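Local coordinates for putative peptidyl-arginine deiminase family protein (Campylobacter jejuni subsp. jejuni serotype O:2, PDB 6B10) that probably hydrolyses agmatine to N-carbamoylputrescine and ammonia, a deimination step on the route to putrescine in polyamine biosynthesis, at residues W87-G92 with S324-F329; I192-G197 with Q237-E242; E252-K257 with E291-R296. All coordinates share one frame; numbering follows the deposited sequence.

Interaction 1: residues W87-G92 with S324-F329. With K (potassium ion), chain E.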
loop_
_atom_site.group_PDB
_atom_site.type_symbol
_atom_site.label_atom_id
_atom_site.label_comp_id
_atom_site.label_asym_id
_atom_site.label_seq_id
_atom_site.Cartn_x
_atom_site.Cartn_y
_atom_site.Cartn_z
ATOM N N TRP A 87 -9.652 -4.414 -1.461
ATOM C CA TRP A 87 -8.473 -3.573 -1.595
ATOM C C TRP A 87 -8.540 -2.431 -0.592
ATOM O O TRP A 87 -8.857 -1.302 -0.940
ATOM C CB TRP A 87 -8.345 -3.057 -3.030
ATOM C CG TRP A 87 -8.314 -4.167 -4.057
ATOM C CD1 TRP A 87 -9.228 -4.392 -5.046
ATOM C CD2 TRP A 87 -7.332 -5.210 -4.177
ATOM N NE1 TRP A 87 -8.873 -5.499 -5.777
ATOM C CE2 TRP A 87 -7.714 -6.020 -5.266
ATOM C CE3 TRP A 87 -6.168 -5.534 -3.472
ATOM C CZ2 TRP A 87 -6.972 -7.134 -5.670
ATOM C CZ3 TRP A 87 -5.430 -6.646 -3.873
ATOM C CH2 TRP A 87 -5.837 -7.430 -4.961
ATOM N N ILE A 88 -8.240 -2.751 0.663
ATOM C CA ILE A 88 -8.389 -1.794 1.763
ATOM C C ILE A 88 -7.415 -0.610 1.664
ATOM O O ILE A 88 -7.726 0.479 2.144
ATOM C CB ILE A 88 -8.296 -2.490 3.147
ATOM C CG1 ILE A 88 -8.661 -1.513 4.274
ATOM C CG2 ILE A 88 -6.913 -3.068 3.396
ATOM C CD1 ILE A 88 -8.956 -2.189 5.596
ATOM N N ARG A 89 -6.253 -0.812 1.041
ATOM C CA ARG A 89 -5.325 0.290 0.755
ATOM C C ARG A 89 -6.015 1.445 -0.000
ATOM O O ARG A 89 -5.674 2.612 0.201
ATOM C CB ARG A 89 -4.121 -0.237 -0.046
ATOM C CG ARG A 89 -3.023 0.780 -0.380
ATOM C CD ARG A 89 -2.118 1.143 0.789
ATOM N NE ARG A 89 -1.582 -0.027 1.486
ATOM C CZ ARG A 89 -0.809 0.034 2.571
ATOM N NH1 ARG A 89 -0.440 1.204 3.068
ATOM N NH2 ARG A 89 -0.390 -1.082 3.153
ATOM N N ASP A 90 -6.969 1.124 -0.872
ATOM C CA ASP A 90 -7.722 2.156 -1.599
ATOM C C ASP A 90 -8.520 3.063 -0.668
ATOM O O ASP A 90 -8.489 4.287 -0.814
ATOM C CB ASP A 90 -8.706 1.534 -2.604
ATOM C CG ASP A 90 -8.026 0.957 -3.831
ATOM O OD1 ASP A 90 -6.995 1.509 -4.275
ATOM O OD2 ASP A 90 -8.548 -0.042 -4.370
ATOM N N PHE A 91 -9.247 2.463 0.272
ATOM C CA PHE A 91 -10.204 3.221 1.085
ATOM C C PHE A 91 -9.888 3.318 2.582
ATOM O O PHE A 91 -10.462 4.164 3.264
ATOM C CB PHE A 91 -11.640 2.699 0.870
ATOM C CG PHE A 91 -11.859 1.293 1.340
ATOM C CD1 PHE A 91 -12.126 1.026 2.671
ATOM C CD2 PHE A 91 -11.822 0.234 0.442
ATOM C CE1 PHE A 91 -12.333 -0.270 3.107
ATOM C CE2 PHE A 91 -12.027 -1.065 0.869
ATOM C CZ PHE A 91 -12.283 -1.318 2.205
ATOM N N GLY A 92 -8.984 2.491 3.096
ATOM C CA GLY A 92 -8.661 2.494 4.529
ATOM C C GLY A 92 -8.201 3.836 5.082
ATOM O O GLY A 92 -7.775 4.721 4.338
ATOM N N SER A 324 -3.862 -4.917 -0.884
ATOM C CA SER A 324 -4.796 -5.683 -0.057
ATOM C C SER A 324 -4.710 -5.406 1.448
ATOM O O SER A 324 -5.359 -6.097 2.232
ATOM C CB SER A 324 -4.545 -7.170 -0.263
ATOM O OG SER A 324 -3.456 -7.579 0.535
ATOM N N CYS A 325 -3.911 -4.433 1.872
ATOM C CA CYS A 325 -3.753 -4.198 3.297
ATOM C C CYS A 325 -3.559 -2.734 3.633
ATOM O O CYS A 325 -3.307 -1.903 2.757
ATOM C CB CYS A 325 -2.602 -5.041 3.848
ATOM S SG CYS A 325 -0.954 -4.651 3.197
ATOM N N GLN A 326 -3.730 -2.414 4.907
ATOM C CA GLN A 326 -3.480 -1.069 5.396
ATOM C C GLN A 326 -2.776 -1.157 6.746
ATOM O O GLN A 326 -3.043 -2.053 7.546
ATOM C CB GLN A 326 -4.788 -0.286 5.499
ATOM C CG GLN A 326 -4.643 1.162 5.954
ATOM C CD GLN A 326 -3.741 1.991 5.052
ATOM O OE1 GLN A 326 -2.515 1.858 5.091
ATOM N NE2 GLN A 326 -4.342 2.855 4.241
ATOM N N ASN A 327 -1.865 -0.228 6.981
ATOM C CA ASN A 327 -1.086 -0.216 8.204
ATOM C C ASN A 327 -1.726 0.730 9.205
ATOM O O ASN A 327 -2.215 1.792 8.834
ATOM C CB ASN A 327 0.358 0.221 7.901
ATOM C CG ASN A 327 0.943 -0.513 6.712
ATOM O OD1 ASN A 327 0.753 -0.108 5.563
ATOM N ND2 ASN A 327 1.634 -1.614 6.979
ATOM N N ARG A 328 -1.730 0.329 10.470
ATOM C CA ARG A 328 -2.167 1.195 11.560
ATOM C C ARG A 328 -0.993 1.277 12.518
ATOM O O ARG A 328 -0.540 0.262 13.047
ATOM C CB ARG A 328 -3.415 0.631 12.248
ATOM C CG ARG A 328 -3.838 1.403 13.493
ATOM C CD ARG A 328 -5.220 0.988 13.979
ATOM N NE ARG A 328 -5.442 1.409 15.365
ATOM C CZ ARG A 328 -5.911 2.599 15.744
ATOM N NH1 ARG A 328 -6.234 3.531 14.850
ATOM N NH2 ARG A 328 -6.059 2.862 17.037
ATOM N N PHE A 329 -0.481 2.485 12.713
ATOM C CA PHE A 329 0.792 2.653 13.401
ATOM C C PHE A 329 0.637 2.680 14.913
ATOM O O PHE A 329 -0.451 2.928 15.431
ATOM C CB PHE A 329 1.536 3.877 12.857
ATOM C CG PHE A 329 1.939 3.706 11.425
ATOM C CD1 PHE A 329 3.155 3.125 11.100
ATOM C CD2 PHE A 329 1.058 4.035 10.400
ATOM C CE1 PHE A 329 3.509 2.912 9.779
ATOM C CE2 PHE A 329 1.409 3.829 9.076
ATOM C CZ PHE A 329 2.638 3.269 8.767
HETATM K K K E . -11.643 6.646 2.604
HETATM O O HOH W 1 -9.723 6.783 0.302
#
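R89 reaches N327 by folding its chain: CG lies anti to the backbone N (chi1 -178°), then bends at chi2 (76°) and chi3 (50°) bring CD and NE round to the 324-329 segment. The setting is the interior of the alpha/beta propeller of the guanidino-group-modifying enzymes, where the short helical turn 88-91 meets strand 326-329, paired antiparallel with strand 19-25. Both terminal nitrogens of R89 close on one atom: N327 OD1 accepts from NH2 at 2.8 Å and from NH1 at 3.1 Å; the oxygen lies close to the guanidinium plane. NH1 comes nearly along the C=O axis, whereas NH2 stands above the carbonyl plane. A weak bond from NH2 to C325 SG adds a third contact at the same rim, and NE is held by H322 O. Q326 sends OE1 over one guanidinium face but accepts from N327 N, 2.9 Å away, on an in-plane lone pair, which helps fix the amide. The edge of the W87 ring meets S324, with CE3 3.5 Å from S324 N. On the far side of the turn F91 O joins D106 and F107 in binding potassium. Toward the strand, I88 CG2 presses tightly on C325 CA at 3.4 Å.

Interaction 2: residues I192-G197 with Q237-E242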
loop_
_atom_site.group_PDB
_atom_site.type_symbol
_atom_site.label_atom_id
_atom_site.label_comp_id
_atom_site.label_asym_id
_atom_site.label_seq_id
_atom_site.Cartn_x
_atom_site.Cartn_y
_atom_site.Cartn_z
ATOM N N ILE A 192 7.252 14.747 -5.124
ATOM C CA ILE A 192 7.824 14.297 -6.382
ATOM C C ILE A 192 6.675 13.760 -7.230
ATOM O O ILE A 192 6.061 12.738 -6.896
ATOM C CB ILE A 192 8.889 13.215 -6.151
ATOM C CG1 ILE A 192 10.043 13.801 -5.338
ATOM C CG2 ILE A 192 9.410 12.669 -7.470
ATOM C CD1 ILE A 192 10.953 12.770 -4.717
ATOM N N TRP A 193 6.374 14.483 -8.305
ATOM C CA TRP A 193 5.318 14.122 -9.231
ATOM C C TRP A 193 5.921 13.356 -10.396
ATOM O O TRP A 193 6.592 13.944 -11.238
ATOM C CB TRP A 193 4.639 15.387 -9.760
ATOM C CG TRP A 193 3.850 16.155 -8.740
ATOM C CD1 TRP A 193 4.303 17.162 -7.927
ATOM C CD2 TRP A 193 2.460 15.996 -8.445
ATOM N NE1 TRP A 193 3.272 17.630 -7.134
ATOM C CE2 TRP A 193 2.133 16.928 -7.434
ATOM C CE3 TRP A 193 1.457 15.155 -8.937
ATOM C CZ2 TRP A 193 0.847 17.039 -6.911
ATOM C CZ3 TRP A 193 0.180 15.260 -8.412
ATOM C CH2 TRP A 193 -0.115 16.198 -7.410
ATOM N N LEU A 194 5.694 12.046 -10.450
ATOM C CA LEU A 194 6.230 11.229 -11.539
ATOM C C LEU A 194 5.303 11.213 -12.755
ATOM O O LEU A 194 4.138 10.831 -12.648
ATOM C CB LEU A 194 6.479 9.791 -11.086
ATOM C CG LEU A 194 7.682 9.511 -10.193
ATOM C CD1 LEU A 194 7.753 8.013 -9.957
ATOM C CD2 LEU A 194 8.988 10.011 -10.793
ATOM N N GLU A 195 5.844 11.606 -13.905
ATOM C CA GLU A 195 5.093 11.650 -15.161
ATOM C C GLU A 195 5.043 10.285 -15.837
ATOM O O GLU A 195 3.996 9.880 -16.348
ATOM C CB GLU A 195 5.726 12.653 -16.131
ATOM C CG GLU A 195 5.824 14.081 -15.612
ATOM C CD GLU A 195 4.469 14.728 -15.392
ATOM O OE1 GLU A 195 3.561 14.509 -16.222
ATOM O OE2 GLU A 195 4.313 15.458 -14.387
ATOM N N ASN A 196 6.172 9.577 -15.823
ATOM C CA ASN A 196 6.355 8.378 -16.645
ATOM C C ASN A 196 6.188 7.049 -15.929
ATOM O O ASN A 196 6.220 6.969 -14.698
ATOM C CB ASN A 196 7.744 8.407 -17.281
ATOM C CG ASN A 196 7.882 9.503 -18.316
ATOM O OD1 ASN A 196 7.321 9.406 -19.402
ATOM N ND2 ASN A 196 8.634 10.544 -17.991
ATOM N N GLY A 197 6.026 6.007 -16.740
ATOM C CA GLY A 197 5.987 4.630 -16.287
ATOM C C GLY A 197 4.582 4.181 -15.977
ATOM O O GLY A 197 3.718 4.997 -15.658
ATOM N N GLN A 237 11.929 3.107 -18.508
ATOM C CA GLN A 237 13.214 3.777 -18.728
ATOM C C GLN A 237 13.090 5.285 -18.509
ATOM O O GLN A 237 13.968 5.895 -17.904
ATOM C CB GLN A 237 13.789 3.471 -20.114
ATOM C CG GLN A 237 14.452 2.101 -20.210
ATOM C CD GLN A 237 15.728 1.985 -19.379
ATOM O OE1 GLN A 237 16.481 2.946 -19.237
ATOM N NE2 GLN A 237 15.976 0.796 -18.834
ATOM N N LYS A 238 11.995 5.878 -18.979
ATOM C CA LYS A 238 11.742 7.305 -18.751
ATOM C C LYS A 238 11.507 7.614 -17.264
ATOM O O LYS A 238 12.024 8.601 -16.736
ATOM C CB LYS A 238 10.544 7.783 -19.572
ATOM C CG LYS A 238 10.807 7.909 -21.064
ATOM C CD LYS A 238 9.527 8.291 -21.792
ATOM C CE LYS A 238 9.655 8.121 -23.295
ATOM N NZ LYS A 238 8.323 8.191 -23.952
ATOM N N MET A 239 10.730 6.769 -16.595
ATOM C CA MET A 239 10.540 6.894 -15.151
ATOM C C MET A 239 11.885 6.838 -14.424
ATOM O O MET A 239 12.120 7.603 -13.492
ATOM C CB MET A 239 9.612 5.799 -14.624
ATOM C CG MET A 239 9.123 6.041 -13.200
ATOM S SD MET A 239 8.112 4.685 -12.576
ATOM C CE MET A 239 9.367 3.438 -12.307
ATOM N N LYS A 240 12.764 5.937 -14.854
ATOM C CA LYS A 240 14.097 5.831 -14.261
ATOM C C LYS A 240 14.842 7.163 -14.343
ATOM O O LYS A 240 15.415 7.626 -13.352
ATOM C CB LYS A 240 14.913 4.724 -14.935
ATOM C CG LYS A 240 16.279 4.486 -14.307
ATOM C CD LYS A 240 17.091 3.466 -15.096
ATOM C CE LYS A 240 18.524 3.375 -14.591
ATOM N NZ LYS A 240 19.145 2.050 -14.902
ATOM N N GLU A 241 14.830 7.774 -15.527
ATOM C CA GLU A 241 15.513 9.054 -15.741
ATOM C C GLU A 241 14.974 10.154 -14.831
ATOM O O GLU A 241 15.755 10.905 -14.244
ATOM C CB GLU A 241 15.422 9.483 -17.214
ATOM C CG GLU A 241 16.231 8.610 -18.169
ATOM C CD GLU A 241 17.699 8.527 -17.790
ATOM O OE1 GLU A 241 18.245 9.543 -17.314
ATOM O OE2 GLU A 241 18.307 7.445 -17.957
ATOM N N GLU A 242 13.646 10.242 -14.717
ATOM C CA GLU A 242 13.007 11.143 -13.756
ATOM C C GLU A 242 13.532 10.925 -12.340
ATOM O O GLU A 242 13.896 11.872 -11.645
ATOM C CB GLU A 242 11.499 10.919 -13.731
ATOM C CG GLU A 242 10.692 11.845 -14.605
ATOM C CD GLU A 242 9.224 11.508 -14.536
ATOM O OE1 GLU A 242 8.461 12.270 -13.910
ATOM O OE2 GLU A 242 8.835 10.457 -15.084
HETATM O O HOH W 2 9.626 13.879 -11.802
#
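E242 OE2 is gripped by two nitrogens of one residue, the backbone N and the side-chain ND2 of N196. N196 N donates to the syn lone pair of E242 OE2 at 2.9 Å; ND2 instead comes from above the carboxylate plane, the N196 amide being turned 87° against it. The other oxygen serves the preceding residue: E195 N reaches the syn lone pair of E242 OE1 at 2.7 Å, in an almost straight bond of 177°. One carboxylate thus ties down two successive peptide N-H groups just past the end of a strand, a simple case of an acidic side chain satisfying backbone donors that have left the sheet. An extended chain beyond CG carries the E242 carboxylate that far, and a water bridges its OE1 to W193 O. In the propeller, strand 190-194 is an edge strand of one small sheet, and helix 233-244 precedes strand 249-254 of another; helix segment 237-242 runs nearly antiparallel to strand segment 192-194 (163°), their axes 10.0 Å apart. Much of the contact is made just past the strand, by N196, with L194 adding an apolar share. N196 also lays its amide against the aliphatic start of K238, with CG 3.4 Å from K238 CB and OD1 beside K238 CD. Its backbone O faces M239, whose CG lies 3.4 Å from N196 O and also packs on L194 CD1 (4.0 Å). The second acid, E195, directs its carboxylate elsewhere: OE2 is hydrogen-bonded to S161 OG and stays 5.3 Å from E242 OE1, close enough that some repulsion between the like charges may remain, perhaps offset by the N-H donors.

Interaction 3: residues E252-K257 with E291-R296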
loop_
_atom_site.group_PDB
_atom_site.type_symbol
_atom_site.label_atom_id
_atom_site.label_comp_id
_atom_site.label_asym_id
_atom_site.label_seq_id
_atom_site.Cartn_x
_atom_site.Cartn_y
_atom_site.Cartn_z
ATOM N N GLU A 252 16.656 -1.152 -8.157
ATOM C CA GLU A 252 15.804 -1.557 -9.280
ATOM C C GLU A 252 15.032 -2.832 -8.990
ATOM O O GLU A 252 15.542 -3.756 -8.355
ATOM C CB GLU A 252 16.632 -1.711 -10.555
ATOM C CG GLU A 252 17.163 -0.387 -11.084
ATOM C CD GLU A 252 17.901 -0.513 -12.406
ATOM O OE1 GLU A 252 18.105 -1.647 -12.893
ATOM O OE2 GLU A 252 18.266 0.541 -12.968
ATOM N N LEU A 253 13.795 -2.864 -9.462
ATOM C CA LEU A 253 12.915 -4.012 -9.300
ATOM C C LEU A 253 12.483 -4.473 -10.683
ATOM O O LEU A 253 11.453 -4.035 -11.177
ATOM C CB LEU A 253 11.687 -3.622 -8.473
ATOM C CG LEU A 253 11.950 -3.015 -7.095
ATOM C CD1 LEU A 253 10.659 -2.460 -6.511
ATOM C CD2 LEU A 253 12.582 -4.037 -6.152
ATOM N N PRO A 254 13.280 -5.348 -11.328
ATOM C CA PRO A 254 12.945 -5.774 -12.689
ATOM C C PRO A 254 11.664 -6.585 -12.733
ATOM O O PRO A 254 11.531 -7.563 -12.010
ATOM C CB PRO A 254 14.143 -6.639 -13.097
ATOM C CG PRO A 254 14.753 -7.088 -11.807
ATOM C CD PRO A 254 14.542 -5.948 -10.862
ATOM N N ILE A 255 10.727 -6.180 -13.579
ATOM C CA ILE A 255 9.445 -6.874 -13.665
ATOM C C ILE A 255 9.654 -8.305 -14.158
ATOM O O ILE A 255 10.603 -8.576 -14.897
ATOM C CB ILE A 255 8.423 -6.130 -14.562
ATOM C CG1 ILE A 255 8.877 -6.073 -16.025
ATOM C CG2 ILE A 255 8.163 -4.732 -14.011
ATOM C CD1 ILE A 255 7.883 -5.395 -16.956
ATOM N N PRO A 256 8.792 -9.235 -13.723
ATOM C CA PRO A 256 8.956 -10.607 -14.168
ATOM C C PRO A 256 8.549 -10.763 -15.633
ATOM O O PRO A 256 8.053 -9.813 -16.241
ATOM C CB PRO A 256 8.008 -11.384 -13.253
ATOM C CG PRO A 256 6.944 -10.411 -12.913
ATOM C CD PRO A 256 7.615 -9.073 -12.852
ATOM N N LYS A 257 8.771 -11.945 -16.194
ATOM C CA LYS A 257 8.274 -12.238 -17.529
ATOM C C LYS A 257 6.745 -12.183 -17.489
ATOM O O LYS A 257 6.152 -12.391 -16.432
ATOM C CB LYS A 257 8.743 -13.613 -18.012
ATOM C CG LYS A 257 10.252 -13.759 -18.167
ATOM C CD LYS A 257 10.816 -12.850 -19.246
ATOM C CE LYS A 257 12.279 -13.166 -19.517
ATOM N N GLU A 291 13.911 -14.015 -6.682
ATOM C CA GLU A 291 15.157 -14.168 -5.958
ATOM C C GLU A 291 16.021 -12.919 -6.070
ATOM O O GLU A 291 16.655 -12.518 -5.105
ATOM C CB GLU A 291 15.932 -15.384 -6.473
ATOM C CG GLU A 291 17.291 -15.545 -5.809
ATOM C CD GLU A 291 17.963 -16.880 -6.082
ATOM O OE1 GLU A 291 17.360 -17.747 -6.755
ATOM O OE2 GLU A 291 19.108 -17.057 -5.610
ATOM N N ILE A 292 16.045 -12.312 -7.250
ATOM C CA ILE A 292 16.877 -11.131 -7.481
ATOM C C ILE A 292 16.409 -9.961 -6.616
ATOM O O ILE A 292 17.229 -9.290 -5.974
ATOM C CB ILE A 292 16.906 -10.732 -8.978
ATOM C CG1 ILE A 292 17.620 -11.821 -9.797
ATOM C CG2 ILE A 292 17.614 -9.396 -9.176
ATOM C CD1 ILE A 292 17.610 -11.585 -11.289
ATOM N N ILE A 293 15.099 -9.715 -6.591
ATOM C CA ILE A 293 14.579 -8.573 -5.844
ATOM C C ILE A 293 14.679 -8.798 -4.334
ATOM O O ILE A 293 14.979 -7.869 -3.597
ATOM C CB ILE A 293 13.164 -8.144 -6.289
ATOM C CG1 ILE A 293 12.115 -9.231 -6.030
ATOM C CG2 ILE A 293 13.185 -7.744 -7.764
ATOM C CD1 ILE A 293 11.213 -8.950 -4.851
ATOM N N ALA A 294 14.490 -10.042 -3.889
ATOM C CA ALA A 294 14.585 -10.374 -2.462
ATOM C C ALA A 294 16.000 -10.178 -1.920
ATOM O O ALA A 294 16.174 -9.629 -0.836
ATOM C CB ALA A 294 14.120 -11.800 -2.211
ATOM N N LYS A 295 17.003 -10.631 -2.665
ATOM C CA LYS A 295 18.403 -10.444 -2.256
ATOM C C LYS A 295 18.779 -8.969 -2.261
ATOM O O LYS A 295 19.417 -8.480 -1.330
ATOM C CB LYS A 295 19.352 -11.233 -3.167
ATOM C CG LYS A 295 19.191 -12.732 -3.023
ATOM C CD LYS A 295 20.256 -13.513 -3.779
ATOM C CE LYS A 295 20.138 -13.321 -5.273
ATOM N NZ LYS A 295 20.810 -14.434 -6.004
ATOM N N ARG A 296 18.353 -8.266 -3.304
ATOM C CA ARG A 296 18.637 -6.843 -3.458
ATOM C C ARG A 296 18.015 -6.021 -2.324
ATOM O O ARG A 296 18.712 -5.239 -1.659
ATOM C CB ARG A 296 18.116 -6.364 -4.815
ATOM C CG ARG A 296 18.810 -5.145 -5.388
ATOM C CD ARG A 296 18.354 -4.907 -6.826
ATOM N NE ARG A 296 19.144 -5.662 -7.796
ATOM C CZ ARG A 296 18.859 -5.780 -9.091
ATOM N NH1 ARG A 296 17.773 -5.218 -9.614
ATOM N NH2 ARG A 296 19.669 -6.477 -9.872
HETATM O O HOH W 3 17.892 -4.418 -12.669
#
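R296 crosses from helix 289-300 to E252 and P254, and its path illustrates how a long side chain spans a helix-strand gap. CB leaves the helix toward the strand, and CD passes 3.4 Å from E252 O. A bend at chi3 (-87°) then places NE, after which the guanidinium meets the backbone through NH1. This nitrogen donates to E252 O at 2.9 Å in a fairly straight bond (162°), the oxygen lying in the guanidinium plane although the donor stands above the carbonyl plane. NH1 also touches the proline ring, 3.5 Å from P254 CD, and donates a hydrogen bond to a water that in turn donates to E252 OE1. The two charged groups are therefore joined through water, while E252 OE2 has its salt bridge with K240. I292 CG2 lies over one guanidinium face. Alongside the polar link, I293 CG2 packs 3.8 Å from P254 CD and 4.1 Å from L253 CD2. Helix segment 291-296 and strand segment 252-254 run nearly antiparallel (165°), their axes 8.4 Å apart: a helix packed against a strand of a small sheet, consistent with the alpha/beta propeller of this superfamily.

How the interactions relate
Followed from the N terminus, the chain passes first through 87-92, whose partner 324-329 arrives only near the C terminus, so interaction 1 closes a loop of more than two hundred residues. Interactions 2 and 3 both nest inside it, in series: 192-197 is joined by 237-242 before 252-257 opens the next loop, shut by 291-296. No loops cross. The two nested contacts meet where helix 233-244 leads on to strand 249-254, through the salt bridge from K240 NZ to E252 OE2 (2.6 Å). Interaction 1, some 24 to 25 Å from either by centres, brings an early part of the chain against the C-terminal strand 326-329, close to the centre of the fold, whereas the others tie peripheral helices to edge strands.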